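Long-range contact in sensory box histidine kinase/response regulator (Burkholderia thailandensis, PDB 3MR0), which probably acts as a phosphorelay sensor kinase of a two-component system, the present chain being its PAS sensory domain: residues A[96-102]-A[117-123]. Coordinates in Å, arbitrary orientation, origin at the centre of the assembly. Residues are numbered along the deposited sequence.
Sequences RWIQSRG and GWIMDVT
Segments 96-102 and 117-121 pair within the PAS-domain hairpin of antiparallel strands 95-106 and 112-121, extended (phi near -120°, psi near 140°), axes 4.6 Å apart at 151°; the second strand then turns into the C-terminal helix. Arg96, coiled m, m, m, reaches that turn: NE salt-bridges Asp121 OD2 (3.3 Å). Trp97 N donates to Thr123 OG1 (2.9 Å), a hydroxyl suited to donate onward to Asp121 OD1 (2.7 Å); Trp97 O accepts from Val122 N, the N-cap (3.0 Å). Asp121 OD1 closes an Asx turn on Thr123 N (2.9 Å). Ile98, opposite Asp121, packs CD1 on Ile119 CG2 (4.1 Å). Gln99 N bonds Met120 O (2.9 Å), and selenomethionine Met120 N bonds Gln99 O (3.0 Å). Small Ser100 faces Ile119, non-hydrogen-bonded. Arg101 N bonds Trp118 O (3.3 Å), Trp118 N bonds Arg101 O (3.0 Å); Arg101 CB lies over Trp118's six-membered ring, 3.9 Å from its centroid (CH-pi), and Arg101 NE salt-bridges Asp83. Glycine suits 117: a CB would hit Arg101 O and Gly102 CA. Ile98 and Ser100 thus help wall a pocket holding a polyether (PG5, probably from crystallisation liquor), while polar bonds tie sheet to exit helix.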
loop_
_atom_site.group_PDB
_atom_site.type_symbol
_atom_site.label_atom_id
_atom_site.label_comp_id
_atom_site.label_asym_id
_atom_site.label_seq_id
_atom_site.Cartn_x
_atom_site.Cartn_y
_atom_site.Cartn_z
ATOM N N ARG A 96 -2.949 4.974 -9.425
ATOM C CA ARG A 96 -3.869 3.891 -9.115
ATOM C C ARG A 96 -4.146 3.886 -7.608
ATOM O O ARG A 96 -3.349 4.393 -6.821
ATOM C CB ARG A 96 -3.277 2.534 -9.528
ATOM C CG ARG A 96 -2.743 2.456 -10.963
ATOM C CD ARG A 96 -3.846 2.369 -12.052
ATOM N NE ARG A 96 -4.617 1.121 -11.994
ATOM C CZ ARG A 96 -5.529 0.734 -12.887
ATOM N NH1 ARG A 96 -6.168 -0.422 -12.705
ATOM N NH2 ARG A 96 -5.797 1.483 -13.957
ATOM N N TRP A 97 -5.266 3.310 -7.196
ATOM C CA TRP A 97 -5.514 3.111 -5.783
ATOM C C TRP A 97 -5.000 1.740 -5.390
ATOM O O TRP A 97 -5.188 0.772 -6.114
ATOM C CB TRP A 97 -7.002 3.163 -5.458
ATOM C CG TRP A 97 -7.602 4.521 -5.511
ATOM C CD1 TRP A 97 -8.062 5.176 -6.619
ATOM C CD2 TRP A 97 -7.843 5.384 -4.402
ATOM N NE1 TRP A 97 -8.558 6.409 -6.265
ATOM C CE2 TRP A 97 -8.436 6.559 -4.905
ATOM C CE3 TRP A 97 -7.596 5.292 -3.030
ATOM C CZ2 TRP A 97 -8.803 7.623 -4.076
ATOM C CZ3 TRP A 97 -7.962 6.363 -2.212
ATOM C CH2 TRP A 97 -8.563 7.499 -2.739
ATOM N N ILE A 98 -4.342 1.676 -4.240
ATOM C CA ILE A 98 -3.987 0.409 -3.620
ATOM C C ILE A 98 -4.560 0.349 -2.202
ATOM O O ILE A 98 -4.701 1.380 -1.529
ATOM C CB ILE A 98 -2.439 0.201 -3.545
ATOM C CG1 ILE A 98 -1.742 1.383 -2.846
ATOM C CG2 ILE A 98 -1.844 -0.042 -4.918
ATOM C CD1 ILE A 98 -0.227 1.189 -2.661
ATOM N N GLN A 99 -4.899 -0.855 -1.752
ATOM C CA GLN A 99 -5.069 -1.113 -0.321
ATOM C C GLN A 99 -3.744 -1.689 0.195
ATOM O O GLN A 99 -3.187 -2.593 -0.427
ATOM C CB GLN A 99 -6.203 -2.107 -0.067
ATOM C CG GLN A 99 -6.311 -2.527 1.382
ATOM C CD GLN A 99 -7.318 -3.634 1.599
ATOM O OE1 GLN A 99 -7.601 -4.408 0.685
ATOM N NE2 GLN A 99 -7.844 -3.731 2.815
ATOM N N SER A 100 -3.223 -1.143 1.295
ATOM C CA SER A 100 -1.972 -1.636 1.893
ATOM C C SER A 100 -2.241 -2.076 3.325
ATOM O O SER A 100 -2.805 -1.319 4.123
ATOM C CB SER A 100 -0.856 -0.584 1.842
ATOM O OG SER A 100 0.391 -1.101 2.265
ATOM N N ARG A 101 -1.815 -3.295 3.644
ATOM C CA ARG A 101 -2.003 -3.885 4.970
ATOM C C ARG A 101 -0.701 -4.538 5.425
ATOM O O ARG A 101 -0.013 -5.179 4.645
ATOM C CB ARG A 101 -3.134 -4.915 4.928
ATOM C CG ARG A 101 -3.516 -5.504 6.263
ATOM C CD ARG A 101 -4.630 -6.554 6.107
ATOM N NE ARG A 101 -5.907 -5.990 5.653
ATOM C CZ ARG A 101 -7.051 -6.676 5.579
ATOM N NH1 ARG A 101 -7.088 -7.953 5.923
ATOM N NH2 ARG A 101 -8.157 -6.082 5.157
ATOM N N GLY A 102 -0.364 -4.379 6.695
ATOM C CA GLY A 102 0.911 -4.864 7.170
ATOM C C GLY A 102 1.013 -4.923 8.672
ATOM O O GLY A 102 0.186 -4.368 9.384
ATOM N N GLY A 117 3.899 -6.988 4.723
ATOM C CA GLY A 117 2.544 -6.793 4.271
ATOM C C GLY A 117 2.380 -6.954 2.783
ATOM O O GLY A 117 3.235 -7.483 2.085
ATOM N N TRP A 118 1.243 -6.499 2.295
ATOM C CA TRP A 118 0.925 -6.633 0.892
ATOM C C TRP A 118 0.254 -5.381 0.346
ATOM O O TRP A 118 -0.134 -4.480 1.092
ATOM C CB TRP A 118 0.030 -7.855 0.669
ATOM C CG TRP A 118 -1.178 -7.996 1.608
ATOM C CD1 TRP A 118 -1.265 -8.809 2.708
ATOM C CD2 TRP A 118 -2.462 -7.354 1.496
ATOM N NE1 TRP A 118 -2.494 -8.698 3.287
ATOM C CE2 TRP A 118 -3.254 -7.812 2.567
ATOM C CE3 TRP A 118 -3.015 -6.419 0.603
ATOM C CZ2 TRP A 118 -4.559 -7.377 2.775
ATOM C CZ3 TRP A 118 -4.315 -5.981 0.808
ATOM C CH2 TRP A 118 -5.073 -6.461 1.887
ATOM N N ILE A 119 0.120 -5.325 -0.965
ATOM C CA ILE A 119 -0.706 -4.326 -1.590
ATOM C C ILE A 119 -1.623 -5.020 -2.603
ATOM O O ILE A 119 -1.265 -6.046 -3.173
ATOM C CB ILE A 119 0.130 -3.211 -2.275
ATOM C CG1 ILE A 119 1.040 -3.784 -3.373
ATOM C CG2 ILE A 119 0.922 -2.431 -1.240
ATOM C CD1 ILE A 119 1.663 -2.727 -4.272
HETATM N N MSE A 120 -2.810 -4.460 -2.805
HETATM C CA MSE A 120 -3.697 -4.892 -3.880
HETATM C C MSE A 120 -4.155 -3.667 -4.646
HETATM O O MSE A 120 -4.345 -2.603 -4.040
HETATM C CB MSE A 120 -4.903 -5.663 -3.336
HETATM C CG MSE A 120 -4.587 -7.088 -2.981
HETATM SE SE MSE A 120 -6.182 -8.190 -2.806
HETATM C CE MSE A 120 -6.803 -7.607 -1.080
ATOM N N ASP A 121 -4.329 -3.808 -5.957
ATOM C CA ASP A 121 -4.848 -2.705 -6.763
ATOM C C ASP A 121 -6.350 -2.689 -6.660
ATOM O O ASP A 121 -6.994 -3.615 -7.139
ATOM C CB ASP A 121 -4.453 -2.816 -8.240
ATOM C CG ASP A 121 -4.755 -1.537 -9.007
ATOM O OD1 ASP A 121 -5.912 -1.085 -8.995
ATOM O OD2 ASP A 121 -3.830 -0.947 -9.596
ATOM N N VAL A 122 -6.892 -1.649 -6.026
ATOM C CA VAL A 122 -8.337 -1.510 -5.807
ATOM C C VAL A 122 -8.933 -0.332 -6.594
ATOM O O VAL A 122 -9.953 0.226 -6.205
ATOM C CB VAL A 122 -8.694 -1.365 -4.294
ATOM C CG1 VAL A 122 -8.292 -2.625 -3.514
ATOM C CG2 VAL A 122 -8.072 -0.097 -3.697
ATOM N N THR A 123 -8.293 0.025 -7.709
ATOM C CA THR A 123 -8.679 1.200 -8.463
ATOM C C THR A 123 -10.114 1.149 -8.918
ATOM O O THR A 123 -10.855 2.099 -8.689
ATOM C CB THR A 123 -7.750 1.449 -9.682
ATOM O OG1 THR A 123 -6.397 1.538 -9.228
ATOM C CG2 THR A 123 -8.112 2.750 -10.380
#